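Local atomic coordinates of rhodopsin (Todarodes pacificus, PDB entry 2Z73), a protein that detects light through its bound retinal, whose isomerization drives a conformational change that signals through G-proteins to phospholipase C in low-light vision. Residues G53-L58 and H310-Y315; T67-F72 and S130-N135; E256-K261 and S318-R323. One frame throughout, in Å; residues are numbered along the deposited sequence.

In the fold
All three contacts join helices at the cytoplasmic side of the opsin fold, the seven-transmembrane bundle and helix 320-329 that follows it. Contact 1 sets helix 31-61 against helix 311-318, contact 2 helix 70-87 against helix 104-138, and contact 3 helix 246-286 against helix 320-329. Along the chain contact 2 nests inside contact 1 and precedes contact 3, while contacts 1 and 3 alternate. Contact 3 touches both others, its centre about 13 Å from each: Phe-322 packs onto contact 1, and a salt bridge joins Arg-133 to Glu-256. Contacts 1 and 2, centres about 17 Å apart, stay about 6 Å apart at nearest atoms. Contact 3 thus links the NPxxY and D(E)RY regions of contacts 1 and 2.

Contact 1 of 3, residues G53-L58 and H310-Y315; sequences GIVIYL and HNPMIY. With TWT (docosane), chain G.
Val-55 meets Pro-312 and Tyr-315 with its two methyl branches, one to each partner. CG1 approaches the proline ring at CG, 4.1 Å away, the two side chains lying obliquely to one another. CG2 reaches CE1 of Tyr-315 at 4.5 Å, the outer limit of contact, and comes to that ring at a slant. Val-55 chi1 is 32°, off a staggered value, with CG2 roughly anti to the backbone N; CG1 is thereby turned to the proline and CG2 to the tyrosine. The nearest pair of CA atoms is Val-55 CA and Pro-312 CA, 6.6 Å apart.

Both partners belong to the NPxxY motif of rhodopsin-family receptors, read here from Asn-311 to Tyr-315 on transmembrane helix 7. One turn of that helix ties the motif together: Tyr-315 N donates to Asn-311 O at 2.7 Å, and the same oxygen lies 3.0 Å above one face of the tyrosine ring, offset toward its rim. Tyr-315 also packs on Phe-322 of helix 320-329, whereas Val-55 touches Ala-77 and Asn-311 touches Leu-76 and Asp-80 of helix 70-87. The docosane chain begins beside the proline, its C1 3.5 Å from Pro-312 O.

No hydrogen bond crosses between the segments, which bury just 88 Å² together. Helix 31-61, transmembrane helix 1, therefore meets the motif here through apolar contact alone, with no directional bond to fix the register.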
loop_
_atom_site.group_PDB
_atom_site.type_symbol
_atom_site.label_atom_id
_atom_site.label_comp_id
_atom_site.label_asym_id
_atom_site.label_seq_id
_atom_site.Cartn_x
_atom_site.Cartn_y
_atom_site.Cartn_z
ATOM N N GLY A 53 -9.183 8.765 3.907
ATOM C CA GLY A 53 -9.443 10.183 4.099
ATOM C C GLY A 53 -9.167 10.533 5.554
ATOM O O GLY A 53 -8.533 11.535 5.862
ATOM N N ILE A 54 -9.645 9.677 6.451
ATOM C CA ILE A 54 -9.455 9.891 7.868
ATOM C C ILE A 54 -7.985 9.984 8.253
ATOM O O ILE A 54 -7.602 10.856 9.028
ATOM C CB ILE A 54 -10.097 8.770 8.686
ATOM C CG1 ILE A 54 -11.594 8.715 8.390
ATOM C CG2 ILE A 54 -9.841 8.999 10.160
ATOM C CD1 ILE A 54 -12.348 7.718 9.236
ATOM N N VAL A 55 -7.158 9.087 7.727
ATOM C CA VAL A 55 -5.749 9.133 8.063
ATOM C C VAL A 55 -5.160 10.432 7.539
ATOM O O VAL A 55 -4.471 11.143 8.274
ATOM C CB VAL A 55 -4.960 7.874 7.525
ATOM C CG1 VAL A 55 -5.566 7.383 6.239
ATOM C CG2 VAL A 55 -3.484 8.212 7.328
ATOM N N ILE A 56 -5.455 10.773 6.294
ATOM C CA ILE A 56 -4.948 12.024 5.745
ATOM C C ILE A 56 -5.427 13.227 6.567
ATOM O O ILE A 56 -4.645 14.128 6.875
ATOM C CB ILE A 56 -5.396 12.242 4.295
ATOM C CG1 ILE A 56 -4.812 11.153 3.389
ATOM C CG2 ILE A 56 -4.963 13.636 3.832
ATOM C CD1 ILE A 56 -5.205 11.309 1.929
ATOM N N TYR A 57 -6.713 13.239 6.913
ATOM C CA TYR A 57 -7.284 14.333 7.694
ATOM C C TYR A 57 -6.606 14.410 9.050
ATOM O O TYR A 57 -5.999 15.425 9.382
ATOM C CB TYR A 57 -8.798 14.134 7.869
ATOM C CG TYR A 57 -9.487 15.189 8.720
ATOM C CD1 TYR A 57 -9.974 14.877 9.989
ATOM C CD2 TYR A 57 -9.648 16.495 8.257
ATOM C CE1 TYR A 57 -10.600 15.830 10.769
ATOM C CE2 TYR A 57 -10.269 17.457 9.035
ATOM C CZ TYR A 57 -10.743 17.118 10.289
ATOM O OH TYR A 57 -11.364 18.066 11.075
ATOM N N LEU A 58 -6.698 13.328 9.822
ATOM C CA LEU A 58 -6.093 13.273 11.150
ATOM C C LEU A 58 -4.576 13.517 11.173
ATOM O O LEU A 58 -4.086 14.285 12.001
ATOM C CB LEU A 58 -6.412 11.929 11.813
ATOM C CG LEU A 58 -7.506 11.923 12.887
ATOM C CD1 LEU A 58 -8.589 12.937 12.564
ATOM C CD2 LEU A 58 -8.095 10.527 13.010
ATOM N N HIS A 310 -6.760 -1.428 3.510
ATOM C CA HIS A 310 -6.395 -2.072 4.756
ATOM C C HIS A 310 -5.585 -1.294 5.774
ATOM O O HIS A 310 -5.869 -1.375 6.958
ATOM C CB HIS A 310 -5.710 -3.402 4.453
ATOM C CG HIS A 310 -6.636 -4.433 3.886
ATOM N ND1 HIS A 310 -6.292 -5.242 2.824
ATOM C CD2 HIS A 310 -7.897 -4.782 4.233
ATOM C CE1 HIS A 310 -7.303 -6.043 2.539
ATOM N NE2 HIS A 310 -8.288 -5.785 3.379
ATOM N N ASN A 311 -4.592 -0.541 5.335
ATOM C CA ASN A 311 -3.763 0.200 6.267
ATOM C C ASN A 311 -4.549 0.993 7.305
ATOM O O ASN A 311 -4.274 0.894 8.492
ATOM C CB ASN A 311 -2.811 1.133 5.508
ATOM C CG ASN A 311 -1.945 0.392 4.513
ATOM O OD1 ASN A 311 -1.911 -0.839 4.508
ATOM N ND2 ASN A 311 -1.243 1.133 3.663
ATOM N N PRO A 312 -5.531 1.799 6.872
ATOM C CA PRO A 312 -6.297 2.564 7.857
ATOM C C PRO A 312 -6.862 1.688 8.983
ATOM O O PRO A 312 -6.756 2.034 10.169
ATOM C CB PRO A 312 -7.382 3.219 7.011
ATOM C CG PRO A 312 -6.655 3.476 5.724
ATOM C CD PRO A 312 -5.948 2.152 5.505
ATOM N N MET A 313 -7.455 0.555 8.629
ATOM C CA MET A 313 -7.997 -0.322 9.651
ATOM C C MET A 313 -6.862 -0.907 10.504
ATOM O O MET A 313 -7.003 -1.070 11.717
ATOM C CB MET A 313 -8.827 -1.435 9.011
ATOM C CG MET A 313 -9.915 -0.903 8.085
ATOM S SD MET A 313 -11.139 -2.117 7.539
ATOM C CE MET A 313 -10.339 -2.811 6.079
ATOM N N ILE A 314 -5.729 -1.208 9.880
ATOM C CA ILE A 314 -4.594 -1.747 10.619
ATOM C C ILE A 314 -4.150 -0.703 11.649
ATOM O O ILE A 314 -3.952 -1.022 12.831
ATOM C CB ILE A 314 -3.406 -2.079 9.669
ATOM C CG1 ILE A 314 -3.822 -3.167 8.673
ATOM C CG2 ILE A 314 -2.213 -2.577 10.458
ATOM C CD1 ILE A 314 -2.771 -3.463 7.609
ATOM N N TYR A 315 -4.012 0.542 11.195
ATOM C CA TYR A 315 -3.611 1.655 12.052
ATOM C C TYR A 315 -4.553 1.813 13.237
ATOM O O TYR A 315 -4.117 1.985 14.373
ATOM C CB TYR A 315 -3.642 2.970 11.275
ATOM C CG TYR A 315 -2.695 3.086 10.103
ATOM C CD1 TYR A 315 -3.085 3.752 8.939
ATOM C CD2 TYR A 315 -1.389 2.606 10.174
ATOM C CE1 TYR A 315 -2.206 3.943 7.879
ATOM C CE2 TYR A 315 -0.496 2.797 9.113
ATOM C CZ TYR A 315 -0.916 3.467 7.973
ATOM O OH TYR A 315 -0.041 3.666 6.939
HETATM C C1 TWT G . -9.552 4.145 10.196
HETATM C C2 TWT G . -10.833 3.345 10.252
HETATM C C3 TWT G . -11.440 3.336 8.862
HETATM C C4 TWT G . -12.758 2.554 8.804
HETATM C C5 TWT G . -13.218 2.644 7.348
HETATM C C6 TWT G . -14.698 2.966 7.218
HETATM C C7 TWT G . -14.804 4.321 6.493
HETATM C C8 TWT G . -15.851 5.174 7.194
HETATM C C9 TWT G . -16.953 5.663 6.236
HETATM C C10 TWT G . -18.071 4.646 6.397
HETATM C C11 TWT G . -19.288 5.072 7.219
HETATM C C12 TWT G . -20.305 4.082 6.690
HETATM C C13 TWT G . -21.730 4.108 7.227
HETATM C C14 TWT G . -22.411 3.507 6.008
HETATM C C15 TWT G . -23.908 3.669 5.819
HETATM C C16 TWT G . -24.075 2.828 4.555
HETATM C C17 TWT G . -25.375 2.135 4.365
HETATM C C18 TWT G . -25.585 2.306 2.860
HETATM C C19 TWT G . -26.864 1.690 2.323
HETATM C C20 TWT G . -26.847 1.987 0.821
HETATM C C21 TWT G . -28.081 1.424 0.137
HETATM C C22 TWT G . -27.991 1.760 -1.349
#

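Contact 2 of 3, residues T67-F72 and S130-N135; sequences TPANMF and SIDRYN. With BOG (octyl beta-D-glucopyranoside), chain C.
Phe-72 turns a ring edge to Asp-132, whose CB lies near the ring plane, 4.2 Å from CE2. The second flat group, the guanidinium of Arg-133, has Asp-132 at its edge and in its plane, while C4' of the octyl glucoside tail sits 3.8 Å above one face, over the centre. Asp-132, Arg-133 and Tyr-134 spell the D(E)RY motif at the cytoplasmic end of transmembrane helix 3.

Within the motif a single carboxylate oxygen carries the salt bridge. Arg-133 NH2 donates to Asp-132 OD1 at 2.7 Å, with an angle of 153° at the hydrogen, on the syn side but 31° out of the carboxylate plane. NE of Arg-133 adds a weak, more bent bond to the same oxygen. Bends at chi2 and chi3 of Arg-133 fold its chain back toward the neighbouring aspartate instead of reaching straight outward. The remaining terminal nitrogen, NH1, forms a salt bridge with Glu-256 of helix 246-286, the ionic lock pairing known from inactive rhodopsin. Two carboxylates thus restrain the guanidinium from different nitrogens.

Met-147, in the loop before helix 149-167, touches both Phe-72 and Asp-132. The detergent tail passes close by, its C2' being 3.5 Å from Ala-69 CB. That same methyl carbon lies almost equally far from both carboxylate oxygens, 3.6 Å from Asp-132 OD1 and 3.8 Å from Asp-132 OD2.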
loop_
_atom_site.group_PDB
_atom_site.type_symbol
_atom_site.label_atom_id
_atom_site.label_comp_id
_atom_site.label_asym_id
_atom_site.label_seq_id
_atom_site.Cartn_x
_atom_site.Cartn_y
_atom_site.Cartn_z
ATOM N N THR A 67 5.414 14.799 12.768
ATOM C CA THR A 67 6.795 14.490 12.400
ATOM C C THR A 67 6.942 14.230 10.900
ATOM O O THR A 67 6.000 13.788 10.249
ATOM C CB THR A 67 7.317 13.267 13.183
ATOM O OG1 THR A 67 6.252 12.323 13.357
ATOM C CG2 THR A 67 7.850 13.687 14.544
ATOM N N PRO A 68 8.132 14.501 10.330
ATOM C CA PRO A 68 8.400 14.295 8.902
ATOM C C PRO A 68 8.073 12.915 8.334
ATOM O O PRO A 68 7.446 12.812 7.283
ATOM C CB PRO A 68 9.882 14.641 8.782
ATOM C CG PRO A 68 10.036 15.733 9.777
ATOM C CD PRO A 68 9.277 15.173 10.971
ATOM N N ALA A 69 8.499 11.858 9.019
ATOM C CA ALA A 69 8.242 10.493 8.552
ATOM C C ALA A 69 6.761 10.235 8.274
ATOM O O ALA A 69 6.416 9.530 7.330
ATOM C CB ALA A 69 8.757 9.486 9.574
ATOM N N ASN A 70 5.893 10.805 9.105
ATOM C CA ASN A 70 4.451 10.643 8.954
ATOM C C ASN A 70 3.956 11.122 7.601
ATOM O O ASN A 70 2.841 10.804 7.191
ATOM C CB ASN A 70 3.724 11.389 10.066
ATOM C CG ASN A 70 3.675 10.606 11.343
ATOM O OD1 ASN A 70 3.281 11.122 12.381
ATOM N ND2 ASN A 70 4.060 9.343 11.274
ATOM N N MET A 71 4.785 11.906 6.918
ATOM C CA MET A 71 4.440 12.388 5.591
ATOM C C MET A 71 4.279 11.146 4.703
ATOM O O MET A 71 3.370 11.081 3.871
ATOM C CB MET A 71 5.550 13.301 5.052
ATOM C CG MET A 71 5.579 14.703 5.676
ATOM S SD MET A 71 7.039 15.705 5.218
ATOM C CE MET A 71 6.867 15.691 3.381
ATOM N N PHE A 72 5.159 10.159 4.904
ATOM C CA PHE A 72 5.103 8.920 4.137
ATOM C C PHE A 72 3.733 8.289 4.340
ATOM O O PHE A 72 3.115 7.822 3.386
ATOM C CB PHE A 72 6.177 7.918 4.582
ATOM C CG PHE A 72 7.594 8.394 4.390
ATOM C CD1 PHE A 72 7.970 9.089 3.248
ATOM C CD2 PHE A 72 8.561 8.137 5.360
ATOM C CE1 PHE A 72 9.292 9.526 3.077
ATOM C CE2 PHE A 72 9.877 8.569 5.198
ATOM C CZ PHE A 72 10.243 9.264 4.060
ATOM N N SER A 130 10.329 2.019 5.451
ATOM C CA SER A 130 11.212 0.981 5.967
ATOM C C SER A 130 12.612 1.551 6.165
ATOM O O SER A 130 13.380 1.065 7.000
ATOM C CB SER A 130 11.277 -0.199 4.997
ATOM O OG SER A 130 11.972 0.160 3.816
ATOM N N ILE A 131 12.938 2.584 5.395
ATOM C CA ILE A 131 14.240 3.222 5.488
ATOM C C ILE A 131 14.307 4.067 6.750
ATOM O O ILE A 131 15.305 4.056 7.478
ATOM C CB ILE A 131 14.496 4.106 4.272
ATOM C CG1 ILE A 131 14.547 3.237 3.015
ATOM C CG2 ILE A 131 15.779 4.869 4.446
ATOM C CD1 ILE A 131 14.790 4.012 1.746
ATOM N N ASP A 132 13.234 4.809 7.004
ATOM C CA ASP A 132 13.164 5.646 8.194
ATOM C C ASP A 132 13.296 4.739 9.405
ATOM O O ASP A 132 14.015 5.057 10.347
ATOM C CB ASP A 132 11.836 6.397 8.240
ATOM C CG ASP A 132 11.585 7.043 9.576
ATOM O OD1 ASP A 132 10.732 6.541 10.326
ATOM O OD2 ASP A 132 12.247 8.049 9.873
ATOM N N ARG A 133 12.597 3.609 9.368
ATOM C CA ARG A 133 12.644 2.652 10.462
ATOM C C ARG A 133 14.084 2.194 10.712
ATOM O O ARG A 133 14.521 2.084 11.857
ATOM C CB ARG A 133 11.753 1.452 10.156
ATOM C CG ARG A 133 10.256 1.745 10.191
ATOM C CD ARG A 133 9.799 2.299 11.535
ATOM N NE ARG A 133 10.189 3.701 11.697
ATOM C CZ ARG A 133 10.116 4.389 12.835
ATOM N NH1 ARG A 133 9.665 3.821 13.949
ATOM N NH2 ARG A 133 10.506 5.650 12.860
ATOM N N TYR A 134 14.818 1.938 9.634
ATOM C CA TYR A 134 16.205 1.513 9.747
ATOM C C TYR A 134 17.095 2.591 10.359
ATOM O O TYR A 134 18.047 2.274 11.065
ATOM C CB TYR A 134 16.761 1.129 8.375
ATOM C CG TYR A 134 18.273 1.069 8.330
ATOM C CD1 TYR A 134 19.013 2.031 7.641
ATOM C CD2 TYR A 134 18.965 0.053 8.985
ATOM C CE1 TYR A 134 20.403 1.977 7.606
ATOM C CE2 TYR A 134 20.347 -0.009 8.959
ATOM C CZ TYR A 134 21.061 0.955 8.268
ATOM O OH TYR A 134 22.438 0.892 8.250
ATOM N N ASN A 135 16.800 3.858 10.078
ATOM C CA ASN A 135 17.607 4.951 10.620
ATOM C C ASN A 135 17.343 5.207 12.104
ATOM O O ASN A 135 18.226 5.658 12.832
ATOM C CB ASN A 135 17.362 6.247 9.848
ATOM C CG ASN A 135 18.157 6.321 8.564
ATOM O OD1 ASN A 135 19.369 6.106 8.562
ATOM N ND2 ASN A 135 17.482 6.639 7.462
HETATM C C1 BOG C . 7.675 9.335 15.683
HETATM O O1 BOG C . 7.854 8.293 14.823
HETATM C C2 BOG C . 7.108 8.614 16.879
HETATM O O2 BOG C . 5.831 7.925 16.596
HETATM C C3 BOG C . 6.934 9.723 17.815
HETATM O O3 BOG C . 6.431 9.071 18.925
HETATM C C4 BOG C . 8.324 10.436 18.075
HETATM O O4 BOG C . 8.168 11.492 18.970
HETATM C C5 BOG C . 8.840 11.109 16.874
HETATM O O5 BOG C . 8.991 10.018 15.973
HETATM C C6 BOG C . 10.240 11.813 17.125
HETATM O O6 BOG C . 10.698 12.498 15.840
HETATM C "C1'" BOG C . 7.438 8.891 13.627
HETATM C "C2'" BOG C . 7.941 7.942 12.659
HETATM C "C3'" BOG C . 6.703 7.584 11.909
HETATM C "C4'" BOG C . 6.935 6.204 11.663
HETATM C "C5'" BOG C . 5.928 5.854 10.632
HETATM C "C6'" BOG C . 5.726 4.466 10.905
HETATM C "C7'" BOG C . 4.670 4.132 9.931
HETATM C "C8'" BOG C . 4.024 3.039 10.584
#

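Contact 3 of 3, residues E256-K261 and S318-R323; sequences EMRLAK and SHPKFR. With BOG (octyl beta-D-glucopyranoside), chain C.
Arg-258 reaches across to Ser-318 with its chain extended from CG to NE, running past the ring of Pro-320 in the opposite direction. The guanidinium presents its NE edge to the backbone carbonyl: NE donates to Ser-318 O at 2.9 Å, nearly straight at 170°, and the oxygen is only 6° out of the guanidinium plane. The donor in turn is tilted somewhat from the carbonyl plane. Pro-320 adds its CD, 4.0 Å from Arg-258 NE.

Beside this bond, Leu-259 and His-319 lie obliquely to one another. The leucine advances one branch, CD1, to the NE2 and CD2 side of the imidazole, over neither a clear face nor an edge; the nearest pair, Leu-259 CD1 and His-319 NE2 at 3.2 Å, is a close contact and not a bond.

The carbonyl and the ring both sit where transmembrane helix 7 passes into helix 320-329, the cytoplasmic helix 8 of rhodopsin-like receptors; the partner, helix 246-286, is transmembrane helix 6 with its cytoplasmic extension. His-319 is the N-cap of helix 8. Its CG stands anti to the backbone N (chi1 -162°), which swings ND1 back to accept from Phe-322 N at 3.1 Å, the donor tilted out of the imidazole plane. Were His-319 an alanine, the Phe-322 N-H would probably be left without its capping acceptor and a gap would open beside the Leu-259 methyl.

The Ser-318 hydroxyl is bonded to Ile-314 O one turn back, and Leu-259 also packs on Arg-133. From helix 8, Lys-321 extends toward the glucoside head group, its NZ making a weak hydrogen bond of 3.1 Å to the sugar O3.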
loop_
_atom_site.group_PDB
_atom_site.type_symbol
_atom_site.label_atom_id
_atom_site.label_comp_id
_atom_site.label_asym_id
_atom_site.label_seq_id
_atom_site.Cartn_x
_atom_site.Cartn_y
_atom_site.Cartn_z
ATOM N N GLU A 256 9.099 3.322 18.936
ATOM C CA GLU A 256 9.574 3.208 17.565
ATOM C C GLU A 256 9.410 1.776 17.056
ATOM O O GLU A 256 8.958 1.549 15.929
ATOM C CB GLU A 256 11.047 3.615 17.485
ATOM C CG GLU A 256 11.315 5.038 17.942
ATOM C CD GLU A 256 10.669 6.077 17.042
ATOM O OE1 GLU A 256 10.638 7.259 17.438
ATOM O OE2 GLU A 256 10.201 5.715 15.941
ATOM N N MET A 257 9.777 0.816 17.899
ATOM C CA MET A 257 9.682 -0.591 17.548
ATOM C C MET A 257 8.259 -0.928 17.140
ATOM O O MET A 257 8.035 -1.612 16.142
ATOM C CB MET A 257 10.096 -1.466 18.733
ATOM C CG MET A 257 10.135 -2.968 18.438
ATOM S SD MET A 257 11.333 -3.438 17.157
ATOM C CE MET A 257 10.293 -4.292 16.011
ATOM N N ARG A 258 7.294 -0.440 17.910
ATOM C CA ARG A 258 5.892 -0.710 17.607
ATOM C C ARG A 258 5.519 -0.231 16.205
ATOM O O ARG A 258 4.828 -0.937 15.467
ATOM C CB ARG A 258 4.969 -0.046 18.629
ATOM C CG ARG A 258 3.540 -0.535 18.495
ATOM C CD ARG A 258 2.591 0.136 19.465
ATOM N NE ARG A 258 1.253 -0.441 19.377
ATOM C CZ ARG A 258 0.826 -1.465 20.110
ATOM N NH1 ARG A 258 -0.409 -1.925 19.948
ATOM N NH2 ARG A 258 1.620 -2.015 21.017
ATOM N N LEU A 259 5.970 0.970 15.850
ATOM C CA LEU A 259 5.682 1.531 14.542
ATOM C C LEU A 259 6.357 0.695 13.456
ATOM O O LEU A 259 5.783 0.470 12.383
ATOM C CB LEU A 259 6.171 2.985 14.452
ATOM C CG LEU A 259 5.300 4.161 14.934
ATOM C CD1 LEU A 259 3.948 4.101 14.245
ATOM C CD2 LEU A 259 5.124 4.126 16.439
ATOM N N ALA A 260 7.575 0.236 13.733
ATOM C CA ALA A 260 8.311 -0.582 12.782
ATOM C C ALA A 260 7.504 -1.841 12.546
ATOM O O ALA A 260 7.349 -2.299 11.408
ATOM C CB ALA A 260 9.673 -0.929 13.336
ATOM N N LYS A 261 6.992 -2.407 13.631
ATOM C CA LYS A 261 6.170 -3.599 13.539
ATOM C C LYS A 261 5.001 -3.289 12.604
ATOM O O LYS A 261 4.790 -3.984 11.615
ATOM C CB LYS A 261 5.657 -3.994 14.920
ATOM C CG LYS A 261 6.651 -4.783 15.751
ATOM C CD LYS A 261 6.140 -4.962 17.175
ATOM C CE LYS A 261 6.943 -6.005 17.941
ATOM N NZ LYS A 261 8.401 -5.700 17.946
ATOM N N SER A 318 -3.777 -0.676 16.086
ATOM C CA SER A 318 -2.417 -0.815 16.613
ATOM C C SER A 318 -1.620 0.469 16.720
ATOM O O SER A 318 -0.518 0.467 17.258
ATOM C CB SER A 318 -1.623 -1.777 15.742
ATOM O OG SER A 318 -1.428 -1.208 14.461
ATOM N N HIS A 319 -2.150 1.566 16.203
ATOM C CA HIS A 319 -1.416 2.822 16.271
ATOM C C HIS A 319 -1.958 3.709 17.393
ATOM O O HIS A 319 -3.017 4.318 17.250
ATOM C CB HIS A 319 -1.510 3.543 14.930
ATOM C CG HIS A 319 -0.468 4.591 14.747
ATOM N ND1 HIS A 319 -0.364 5.686 15.577
ATOM C CD2 HIS A 319 0.536 4.702 13.848
ATOM C CE1 HIS A 319 0.662 6.428 15.200
ATOM N NE2 HIS A 319 1.225 5.852 14.153
ATOM N N PRO A 320 -1.223 3.802 18.518
ATOM C CA PRO A 320 -1.607 4.602 19.688
ATOM C C PRO A 320 -1.956 6.071 19.435
ATOM O O PRO A 320 -3.100 6.473 19.644
ATOM C CB PRO A 320 -0.414 4.436 20.628
ATOM C CG PRO A 320 0.728 4.254 19.693
ATOM C CD PRO A 320 0.154 3.302 18.666
ATOM N N LYS A 321 -0.993 6.874 18.994
ATOM C CA LYS A 321 -1.291 8.280 18.744
ATOM C C LYS A 321 -2.474 8.429 17.806
ATOM O O LYS A 321 -3.363 9.241 18.047
ATOM C CB LYS A 321 -0.076 9.010 18.159
ATOM C CG LYS A 321 0.928 9.470 19.207
ATOM C CD LYS A 321 2.110 10.186 18.575
ATOM C CE LYS A 321 3.104 10.637 19.632
ATOM N NZ LYS A 321 4.289 11.318 19.041
ATOM N N PHE A 322 -2.494 7.628 16.746
ATOM C CA PHE A 322 -3.579 7.684 15.774
ATOM C C PHE A 322 -4.896 7.293 16.422
ATOM O O PHE A 322 -5.928 7.925 16.188
ATOM C CB PHE A 322 -3.289 6.750 14.604
ATOM C CG PHE A 322 -4.356 6.750 13.550
ATOM C CD1 PHE A 322 -4.688 7.920 12.878
ATOM C CD2 PHE A 322 -5.019 5.578 13.217
ATOM C CE1 PHE A 322 -5.663 7.918 11.891
ATOM C CE2 PHE A 322 -5.994 5.565 12.230
ATOM C CZ PHE A 322 -6.317 6.738 11.564
ATOM N N ARG A 323 -4.865 6.248 17.236
ATOM C CA ARG A 323 -6.070 5.798 17.916
ATOM C C ARG A 323 -6.547 6.870 18.881
ATOM O O ARG A 323 -7.746 7.012 19.135
ATOM C CB ARG A 323 -5.794 4.496 18.681
ATOM C CG ARG A 323 -5.819 3.250 17.812
ATOM C CD ARG A 323 -5.276 2.050 18.560
ATOM N NE ARG A 323 -5.958 1.800 19.830
ATOM C CZ ARG A 323 -7.174 1.275 19.954
ATOM N NH1 ARG A 323 -7.874 0.927 18.879
ATOM N NH2 ARG A 323 -7.689 1.086 21.160
HETATM C C1 BOG C . 7.675 9.335 15.683
HETATM O O1 BOG C . 7.854 8.293 14.823
HETATM C C2 BOG C . 7.108 8.614 16.879
HETATM O O2 BOG C . 5.831 7.925 16.596
HETATM C C3 BOG C . 6.934 9.723 17.815
HETATM O O3 BOG C . 6.431 9.071 18.925
HETATM C C4 BOG C . 8.324 10.436 18.075
HETATM O O4 BOG C . 8.168 11.492 18.970
HETATM C C5 BOG C . 8.840 11.109 16.874
HETATM O O5 BOG C . 8.991 10.018 15.973
HETATM C C6 BOG C . 10.240 11.813 17.125
HETATM O O6 BOG C . 10.698 12.498 15.840
HETATM C "C1'" BOG C . 7.438 8.891 13.627
HETATM C "C2'" BOG C . 7.941 7.942 12.659
HETATM C "C3'" BOG C . 6.703 7.584 11.909
HETATM C "C4'" BOG C . 6.935 6.204 11.663
HETATM C "C5'" BOG C . 5.928 5.854 10.632
HETATM C "C6'" BOG C . 5.726 4.466 10.905
HETATM C "C7'" BOG C . 4.670 4.132 9.931
HETATM C "C8'" BOG C . 4.024 3.039 10.584
#